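Probable nitrite reductase [nad(p)h] small subunit NIRD (PDB 4AIV) is probably the small subunit of an NADH-dependent nitrite reductase, likely needed for the activity that reduces nitrite to ammonium. Local coordinates at residues 81-84 against 89-92; 46-51 against 83-88; 50-53 against 59-62. One frame throughout, in Å; residues are numbered along the deposited sequence.

How the contacts relate
Contact 2 lies deepest, its centre about 4 Å from that of the chain, where Leu-85 packs between the two antiparallel sheets of the Rieske-like domain. Contacts 1 and 3 lie further out, their centres about 12 and 9 Å from the chain centre, and each joins pieces of chain close in sequence. Their chemistry follows: contacts 1 and 3 are held by direct hydrogen bonds, whereas contact 2 is apolar apart from one bridging water. Contact 1 and contact 2 both use strand 82-84. Contact 3 continues from the end of strand 45-49, used in contact 2. Phe-83 ties contact 1 to contact 3, its ring packing on Pro-53 and Met-60.

Contact 1 (81-84 against 89-92)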
ATOM      1  N   GLN A  81      -0.691  13.633  -5.791  1.00 14.30           N
ATOM      2  CA  GLN A  81      -1.674  13.747  -4.715  1.00 15.66           C
ATOM      3  C   GLN A  81      -1.346  12.753  -3.599  1.00 13.74           C
ATOM      4  O   GLN A  81      -0.938  11.620  -3.873  1.00 11.99           O
ATOM      5  CB  GLN A  81      -3.087  13.543  -5.267  1.00 15.35           C
ATOM      6  CG  GLN A  81      -3.455  14.622  -6.260  1.00 16.93           C
ATOM      7  CD  GLN A  81      -4.713  14.324  -7.038  1.00 18.95           C
ATOM      8  OE1 GLN A  81      -4.696  13.544  -7.996  1.00 19.18           O
ATOM      9  NE2 GLN A  81      -5.812  14.958  -6.647  1.00 19.64           N
ATOM     10  N   ALA A  82      -1.506  13.189  -2.350  1.00 13.47           N
ATOM     11  CA  ALA A  82      -1.119  12.388  -1.185  1.00 14.69           C
ATOM     12  C   ALA A  82      -2.232  11.460  -0.703  1.00 14.05           C
ATOM     13  O   ALA A  82      -3.386  11.887  -0.533  1.00 13.00           O
ATOM     14  CB  ALA A  82      -0.663  13.299  -0.031  1.00 14.41           C
ATOM     15  N   PHE A  83      -1.878  10.193  -0.489  1.00  9.17           N
ATOM     16  CA  PHE A  83      -2.788   9.197   0.071  1.00 14.87           C
ATOM     17  C   PHE A  83      -2.210   8.635   1.374  1.00 13.86           C
ATOM     18  O   PHE A  83      -1.082   8.142   1.396  1.00  8.82           O
ATOM     19  CB  PHE A  83      -3.039   8.057  -0.930  1.00 11.86           C
ATOM     20  CG  PHE A  83      -3.755   8.498  -2.185  1.00 15.63           C
ATOM     21  CD1 PHE A  83      -3.046   9.041  -3.246  1.00 10.75           C
ATOM     22  CD2 PHE A  83      -5.140   8.377  -2.299  1.00 14.79           C
ATOM     23  CE1 PHE A  83      -3.695   9.455  -4.405  1.00 14.27           C
ATOM     24  CE2 PHE A  83      -5.795   8.788  -3.457  1.00 12.60           C
ATOM     25  CZ  PHE A  83      -5.066   9.329  -4.513  1.00 13.97           C
ATOM     26  N   ALA A  84      -2.991   8.713   2.449  1.00 11.30           N
ATOM     27  CA  ALA A  84      -2.589   8.166   3.747  1.00 12.40           C
ATOM     28  C   ALA A  84      -2.417   6.646   3.670  1.00 12.57           C
ATOM     29  O   ALA A  84      -3.294   5.942   3.162  1.00 10.97           O
ATOM     30  CB  ALA A  84      -3.618   8.529   4.805  1.00 10.77           C
ATOM     31  N   SER A  89      -7.073   7.076   2.541  1.00 15.74           N
ATOM     32  CA  SER A  89      -7.743   8.339   2.218  1.00 14.84           C
ATOM     33  C   SER A  89      -6.826   9.306   1.476  1.00 15.15           C
ATOM     34  O   SER A  89      -5.642   9.451   1.805  1.00 14.37           O
ATOM     35  CB  SER A  89      -8.321   9.015   3.470  1.00 17.26           C
ATOM     36  OG  SER A  89      -7.308   9.336   4.408  1.00 20.52           O
ATOM     37  N   CYS A  90      -7.376   9.977   0.471  1.00 15.87           N
ATOM     38  CA  CYS A  90      -6.637  11.043  -0.189  1.00 13.99           C
ATOM     39  C   CYS A  90      -6.607  12.243   0.748  1.00 13.81           C
ATOM     40  O   CYS A  90      -7.646  12.818   1.082  1.00 12.95           O
ATOM     41  CB  CYS A  90      -7.285  11.429  -1.516  1.00 13.31           C
ATOM     42  SG  CYS A  90      -6.357  12.698  -2.438  1.00 15.68           S
ATOM     43  N   LEU A  91      -5.410  12.621   1.172  1.00 12.74           N
ATOM     44  CA  LEU A  91      -5.267  13.717   2.122  1.00 13.51           C
ATOM     45  C   LEU A  91      -5.519  15.074   1.457  1.00 13.81           C
ATOM     46  O   LEU A  91      -5.737  16.066   2.140  1.00 15.37           O
ATOM     47  CB  LEU A  91      -3.884  13.668   2.778  1.00 17.33           C
ATOM     48  CG  LEU A  91      -3.579  12.413   3.616  1.00 13.84           C
ATOM     49  CD1 LEU A  91      -2.129  12.428   4.109  1.00 14.04           C
ATOM     50  CD2 LEU A  91      -4.545  12.292   4.798  1.00 15.66           C
ATOM     51  N   ASP A  92      -5.505  15.112   0.124  1.00 12.02           N
ATOM     52  CA  ASP A  92      -5.717  16.370  -0.614  1.00 12.47           C
ATOM     53  C   ASP A  92      -7.169  16.565  -1.071  1.00 18.65           C
ATOM     54  O   ASP A  92      -7.570  17.675  -1.424  1.00 16.87           O
ATOM     55  CB  ASP A  92      -4.798  16.451  -1.834  1.00  9.75           C
ATOM     56  CG  ASP A  92      -3.315  16.431  -1.464  1.00 17.23           C
ATOM     57  OD1 ASP A  92      -2.946  16.876  -0.349  1.00 16.64           O
ATOM     58  OD2 ASP A  92      -2.518  15.978  -2.310  1.00 12.16           O
TER
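The carbonyl oxygen of Ala-82 accepts the shortest bond here, from the amide of Leu-91, with Leu-91 N 2.7 Å from Ala-82 O. The CA-H of Cys-90 leans on the same oxygen, 3.4 Å from CA to Ala-82 O. Two residues along, Ala-84 N donates to Ser-89 O at 2.8 Å, so Phe-83 and Cys-90 form a single antiparallel bridge, a non-hydrogen-bonded pair with their CA atoms 4.3 Å apart. The chain thus makes a tight, hairpin-like return within the Rieske-like domain. On one side of this bridge, Cys-90 SG stands over one face of the Phe-83 ring, shifted toward its rim, 4.3 Å from the ring centroid. With SG anti to the backbone N (chi1 -177°), the sulfur swings over the ring, and Cys-90 CB rests 3.6 Å from Phe-83 CE2. Leu-91 lies on the other side, its CD2 branch against the methyl of Ala-84. Asp-92 extends the pairing with its side chain: Ala-82 N reaches Asp-92 OD2 at 3.0 Å, a nearly straight bond (167°) that arrives from above the carboxylate plane. The other oxygen, OD1, is in a salt bridge with Arg-68, so both ends of the carboxylate are held. Phe-83 bonds by its backbone to Val-74 of strand 71-75, while 89-92 flanks the other edge of strand 82-84, an outer strand of the small sheet.

Contact 2 (46-51 against 83-88)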
ATOM      1  N   HIS A  46       2.746  -1.482   4.625  1.00  7.14           N
ATOM      2  CA  HIS A  46       1.410  -0.977   4.331  1.00  7.89           C
ATOM      3  C   HIS A  46       1.041  -1.314   2.893  1.00  7.27           C
ATOM      4  O   HIS A  46       1.870  -1.188   1.983  1.00  7.16           O
ATOM      5  CB  HIS A  46       1.342   0.535   4.560  1.00  6.47           C
ATOM      6  CG  HIS A  46       1.599   0.930   5.980  1.00 11.99           C
ATOM      7  ND1 HIS A  46       0.607   1.012   6.929  1.00 11.79           N
ATOM      8  CD2 HIS A  46       2.760   1.217   6.623  1.00  8.06           C
ATOM      9  CE1 HIS A  46       1.127   1.344   8.089  1.00 10.81           C
ATOM     10  NE2 HIS A  46       2.442   1.484   7.934  1.00 10.94           N
ATOM     11  N   ALA A  47      -0.197  -1.746   2.691  1.00  7.63           N
ATOM     12  CA  ALA A  47      -0.666  -2.111   1.352  1.00  8.55           C
ATOM     13  C   ALA A  47      -1.908  -1.314   0.989  1.00  8.30           C
ATOM     14  O   ALA A  47      -2.924  -1.352   1.712  1.00  7.25           O
ATOM     15  CB  ALA A  47      -0.953  -3.612   1.273  1.00  7.97           C
ATOM     16  N   VAL A  48      -1.823  -0.577  -0.121  1.00  7.80           N
ATOM     17  CA  VAL A  48      -2.959   0.188  -0.619  1.00  8.29           C
ATOM     18  C   VAL A  48      -3.214  -0.156  -2.093  1.00  8.93           C
ATOM     19  O   VAL A  48      -2.386  -0.806  -2.741  1.00  8.49           O
ATOM     20  CB  VAL A  48      -2.769   1.729  -0.444  1.00  7.58           C
ATOM     21  CG1 VAL A  48      -2.653   2.097   1.040  1.00  8.50           C
ATOM     22  CG2 VAL A  48      -1.554   2.225  -1.223  1.00  8.65           C
ATOM     23  N   GLY A  49      -4.364   0.257  -2.610  1.00  8.01           N
ATOM     24  CA  GLY A  49      -4.668   0.049  -4.020  1.00 10.80           C
ATOM     25  C   GLY A  49      -3.548   0.545  -4.927  1.00  9.42           C
ATOM     26  O   GLY A  49      -2.994   1.619  -4.706  1.00  8.73           O
ATOM     27  N   ASN A  50      -3.202  -0.240  -5.939  1.00  6.35           N
ATOM     28  CA  ASN A  50      -2.132   0.141  -6.864  1.00  9.68           C
ATOM     29  C   ASN A  50      -2.606   1.100  -7.963  1.00 11.17           C
ATOM     30  O   ASN A  50      -1.794   1.699  -8.688  1.00  9.67           O
ATOM     31  CB  ASN A  50      -1.507  -1.107  -7.496  1.00  8.78           C
ATOM     32  CG  ASN A  50      -0.138  -0.837  -8.080  1.00 15.42           C
ATOM     33  OD1 ASN A  50       0.657  -0.068  -7.519  1.00 13.76           O
ATOM     34  ND2 ASN A  50       0.149  -1.461  -9.218  1.00 10.26           N
ATOM     35  N   VAL A  51      -3.920   1.247  -8.089  1.00  8.94           N
ATOM     36  CA  VAL A  51      -4.475   2.085  -9.145  1.00 11.33           C
ATOM     37  C   VAL A  51      -4.782   3.502  -8.650  1.00 12.32           C
ATOM     38  O   VAL A  51      -5.545   3.691  -7.697  1.00  9.87           O
ATOM     39  CB  VAL A  51      -5.740   1.454  -9.763  1.00 13.23           C
ATOM     40  CG1 VAL A  51      -6.291   2.345 -10.868  1.00 13.06           C
ATOM     41  CG2 VAL A  51      -5.432   0.055 -10.289  1.00 11.75           C
ATOM     42  N   PHE A  83      -1.878  10.193  -0.489  1.00  9.17           N
ATOM     43  CA  PHE A  83      -2.788   9.197   0.071  1.00 14.87           C
ATOM     44  C   PHE A  83      -2.210   8.635   1.374  1.00 13.86           C
ATOM     45  O   PHE A  83      -1.082   8.142   1.396  1.00  8.82           O
ATOM     46  CB  PHE A  83      -3.039   8.057  -0.930  1.00 11.86           C
ATOM     47  CG  PHE A  83      -3.755   8.498  -2.185  1.00 15.63           C
ATOM     48  CD1 PHE A  83      -3.046   9.041  -3.246  1.00 10.75           C
ATOM     49  CD2 PHE A  83      -5.140   8.377  -2.299  1.00 14.79           C
ATOM     50  CE1 PHE A  83      -3.695   9.455  -4.405  1.00 14.27           C
ATOM     51  CE2 PHE A  83      -5.795   8.788  -3.457  1.00 12.60           C
ATOM     52  CZ  PHE A  83      -5.066   9.329  -4.513  1.00 13.97           C
ATOM     53  N   ALA A  84      -2.991   8.713   2.449  1.00 11.30           N
ATOM     54  CA  ALA A  84      -2.589   8.166   3.747  1.00 12.40           C
ATOM     55  C   ALA A  84      -2.417   6.646   3.670  1.00 12.57           C
ATOM     56  O   ALA A  84      -3.294   5.942   3.162  1.00 10.97           O
ATOM     57  CB  ALA A  84      -3.618   8.529   4.805  1.00 10.77           C
ATOM     58  N   LEU A  85      -1.293   6.131   4.173  1.00 10.29           N
ATOM     59  CA  LEU A  85      -1.032   4.689   4.066  1.00  9.95           C
ATOM     60  C   LEU A  85      -1.865   3.885   5.068  1.00 13.88           C
ATOM     61  O   LEU A  85      -2.104   2.684   4.875  1.00 13.20           O
ATOM     62  CB  LEU A  85       0.475   4.388   4.198  1.00 11.60           C
ATOM     63  CG  LEU A  85       1.348   4.845   3.013  1.00 10.95           C
ATOM     64  CD1 LEU A  85       2.855   4.691   3.316  1.00  9.53           C
ATOM     65  CD2 LEU A  85       0.984   4.073   1.752  1.00 10.98           C
ATOM     66  N   ASP A  86      -2.336   4.549   6.124  1.00 12.76           N
ATOM     67  CA  ASP A  86      -3.084   3.849   7.163  1.00 15.02           C
ATOM     68  C   ASP A  86      -4.529   3.519   6.770  1.00 16.13           C
ATOM     69  O   ASP A  86      -5.029   2.448   7.101  1.00 19.68           O
ATOM     70  CB  ASP A  86      -3.003   4.561   8.535  1.00 20.91           C
ATOM     71  CG  ASP A  86      -3.621   5.966   8.531  1.00 22.79           C
ATOM     72  OD1 ASP A  86      -4.148   6.415   7.492  1.00 16.45           O
ATOM     73  OD2 ASP A  86      -3.589   6.619   9.594  1.00 25.54           O
ATOM     74  N   ASP A  87      -5.189   4.414   6.039  1.00 13.52           N
ATOM     75  CA  ASP A  87      -6.579   4.168   5.658  1.00 19.08           C
ATOM     76  C   ASP A  87      -6.885   4.429   4.178  1.00 14.96           C
ATOM     77  O   ASP A  87      -8.043   4.390   3.766  1.00 14.79           O
ATOM     78  CB  ASP A  87      -7.534   4.960   6.554  1.00 16.61           C
ATOM     79  CG  ASP A  87      -7.361   6.465   6.419  1.00 22.30           C
ATOM     80  OD1 ASP A  87      -6.623   6.935   5.519  1.00 20.92           O
ATOM     81  OD2 ASP A  87      -7.975   7.190   7.229  1.00 28.66           O
ATOM     82  N   GLY A  88      -5.854   4.720   3.391  1.00 11.08           N
ATOM     83  CA  GLY A  88      -6.028   4.940   1.965  1.00 10.70           C
ATOM     84  C   GLY A  88      -6.704   6.245   1.567  1.00 14.49           C
ATOM     85  O   GLY A  88      -6.886   6.505   0.375  1.00 12.75           O
TER
HETATM   86  O   HOH W   1      -1.935   0.553   6.236  1.00  9.82           O
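Where the two antiparallel sheets of the Rieske-like domain face each other, Leu-85, just past the end of strand 82-84, packs onto His-46 and Val-48 of strand 45-49. Its CB lies 4.0 Å from His-46 CB and equally close to His-46 CG, at the root of the imidazole, and the two side chains cross at about a right angle. Further out, Leu-85 CD2 approaches Val-48 CG1 at 4.2 Å. That valine methyl, set anti to its own carbonyl carbon (chi1 -62°), also rests 3.9 Å from Leu-85 O. His-46 and Val-48 are two apart on the strand and direct their side chains to the same side, while Ala-47 between them turns away.

No direct hydrogen bond joins the two segments; a water does the polar work. It donates to Leu-85 O, at a distance so short as to be doubtful, and sits in the plane of the imidazole at its edge, 2.7 Å from His-46 ND1. The other ring nitrogen, NE2, is bonded to the hydroxyl of Ser-44, so both ring nitrogens have partners, which should limit the ring's rotation. After Leu-85 the chain turns sharply: Gly-88 N returns to Ala-84 O in a weak bond, with a positive phi (72°) at Gly-88. Asp-86 and Asp-87, on the outer side of this turn, form salt bridges with Arg-71. The contact joins the large six-stranded sheet to the small three-stranded one, which probably corresponds to the cluster-binding subdomain of Rieske proteins.

Contact 3 (50-53 against 59-62); sequences NVDP and VMSR
Asn-50 grips the first turn of the short 3-10 segment 60-62 twice, and this is the tight part of the contact. Its backbone O accepts Met-60 N at 3.0 Å in a nearly straight bond (166°), and its side-chain OD1 takes Ser-61 N, also at 3.0 Å, with the donor almost in line with the amide C=O but the bond bent at the hydrogen (146°). Having CG anti to the backbone N (chi1 -161°) carries that amide forward beside the carbonyl group. The side chain of Met-60 runs along the backbone of 50-52: its CG sits 3.4 Å from Asn-50 O, and its chain then bends twice, bringing SD within 3.9 Å of Asp-52 CA. Segment 50-53 lies in the place where cluster-binding Rieske proteins have the loop carrying their first cysteine-histidine pair. Asp-52 and Phe-54 probably occupy the positions of that cysteine and histidine; Asp-52 OD1 accepts the amides of Phe-54 and Ser-55. Towards the looser side, Asn-50 ND2 meets Ser-61 only through a water, donating to it at 3.2 Å, while the same water lies 2.8 Å from Ser-61 OG. Val-51 points its side chain away from 59-62, and partly exposed Val-59, whose side chain starts away from 50-53, touches Pro-77.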
ATOM      1  N   ASN A  50      -3.202  -0.240  -5.939  1.00  6.35           N
ATOM      2  CA  ASN A  50      -2.132   0.141  -6.864  1.00  9.68           C
ATOM      3  C   ASN A  50      -2.606   1.100  -7.963  1.00 11.17           C
ATOM      4  O   ASN A  50      -1.794   1.699  -8.688  1.00  9.67           O
ATOM      5  CB  ASN A  50      -1.507  -1.107  -7.496  1.00  8.78           C
ATOM      6  CG  ASN A  50      -0.138  -0.837  -8.080  1.00 15.42           C
ATOM      7  OD1 ASN A  50       0.657  -0.068  -7.519  1.00 13.76           O
ATOM      8  ND2 ASN A  50       0.149  -1.461  -9.218  1.00 10.26           N
ATOM      9  N   VAL A  51      -3.920   1.247  -8.089  1.00  8.94           N
ATOM     10  CA  VAL A  51      -4.475   2.085  -9.145  1.00 11.33           C
ATOM     11  C   VAL A  51      -4.782   3.502  -8.650  1.00 12.32           C
ATOM     12  O   VAL A  51      -5.545   3.691  -7.697  1.00  9.87           O
ATOM     13  CB  VAL A  51      -5.740   1.454  -9.763  1.00 13.23           C
ATOM     14  CG1 VAL A  51      -6.291   2.345 -10.868  1.00 13.06           C
ATOM     15  CG2 VAL A  51      -5.432   0.055 -10.289  1.00 11.75           C
ATOM     16  N   ASP A  52      -4.167   4.491  -9.297  1.00  9.21           N
ATOM     17  CA  ASP A  52      -4.461   5.898  -9.026  1.00 11.65           C
ATOM     18  C   ASP A  52      -5.938   6.116  -9.290  1.00 12.28           C
ATOM     19  O   ASP A  52      -6.410   5.864 -10.397  1.00 15.18           O
ATOM     20  CB  ASP A  52      -3.606   6.812  -9.921  1.00 11.64           C
ATOM     21  CG  ASP A  52      -3.859   8.304  -9.671  1.00 15.85           C
ATOM     22  OD1 ASP A  52      -5.036   8.751  -9.671  1.00 14.76           O
ATOM     23  OD2 ASP A  52      -2.873   9.050  -9.486  1.00 13.94           O
ATOM     24  N   PRO A  53      -6.676   6.584  -8.274  1.00 16.59           N
ATOM     25  CA  PRO A  53      -8.134   6.699  -8.400  1.00 18.63           C
ATOM     26  C   PRO A  53      -8.573   7.897  -9.234  1.00 19.55           C
ATOM     27  O   PRO A  53      -9.767   8.042  -9.491  1.00 23.54           O
ATOM     28  CB  PRO A  53      -8.594   6.872  -6.951  1.00 17.11           C
ATOM     29  CG  PRO A  53      -7.465   7.562  -6.296  1.00 11.97           C
ATOM     30  CD  PRO A  53      -6.210   6.995  -6.937  1.00 13.24           C
ATOM     31  N   VAL A  59       0.011   2.646 -11.011  1.00 11.56           N
ATOM     32  CA  VAL A  59       1.351   3.167 -10.738  1.00 11.39           C
ATOM     33  C   VAL A  59       1.603   3.607  -9.291  1.00 10.18           C
ATOM     34  O   VAL A  59       2.662   4.175  -9.003  1.00  9.82           O
ATOM     35  CB  VAL A  59       1.679   4.391 -11.644  1.00 14.81           C
ATOM     36  CG1 VAL A  59       1.566   4.027 -13.139  1.00 14.70           C
ATOM     37  CG2 VAL A  59       0.762   5.570 -11.294  1.00 11.81           C
ATOM     38  N   MET A  60       0.657   3.372  -8.384  1.00  8.43           N
ATOM     39  CA  MET A  60       0.826   3.859  -7.007  1.00 10.93           C
ATOM     40  C   MET A  60       2.112   3.345  -6.346  1.00  7.27           C
ATOM     41  O   MET A  60       2.763   4.080  -5.593  1.00 11.40           O
ATOM     42  CB  MET A  60      -0.387   3.533  -6.123  1.00  9.47           C
ATOM     43  CG  MET A  60      -1.664   4.271  -6.512  1.00  9.94           C
ATOM     44  SD  MET A  60      -1.505   6.073  -6.523  1.00 15.81           S
ATOM     45  CE  MET A  60      -1.068   6.420  -4.806  1.00 14.43           C
ATOM     46  N   SER A  61       2.478   2.101  -6.639  1.00  6.62           N
ATOM     47  CA  SER A  61       3.676   1.485  -6.057  1.00 10.48           C
ATOM     48  C   SER A  61       4.948   2.262  -6.403  1.00 12.19           C
ATOM     49  O   SER A  61       5.986   2.123  -5.744  1.00 12.16           O
ATOM     50  CB  SER A  61       3.817   0.040  -6.533  1.00 10.15           C
ATOM     51  OG  SER A  61       4.207   0.007  -7.896  1.00 14.17           O
ATOM     52  N   ARG A  62       4.860   3.085  -7.443  1.00  9.26           N
ATOM     53  CA  ARG A  62       5.995   3.878  -7.888  1.00 11.88           C
ATOM     54  C   ARG A  62       5.966   5.271  -7.256  1.00 12.49           C
ATOM     55  O   ARG A  62       6.837   6.099  -7.511  1.00 15.25           O
ATOM     56  CB  ARG A  62       6.021   3.941  -9.426  1.00 13.63           C
ATOM     57  CG  ARG A  62       6.256   2.568 -10.055  1.00 15.99           C
ATOM     58  CD  ARG A  62       6.096   2.576 -11.566  1.00 19.24           C
ATOM     59  NE  ARG A  62       7.175   3.296 -12.235  1.00 19.71           N
ATOM     60  CZ  ARG A  62       7.238   3.476 -13.553  1.00 18.95           C
ATOM     61  NH1 ARG A  62       6.282   2.987 -14.332  1.00 16.52           N
ATOM     62  NH2 ARG A  62       8.250   4.156 -14.085  1.00 17.34           N
TER
HETATM   63  O   HOH W   2       3.238  -1.810  -9.824  1.00 22.62           O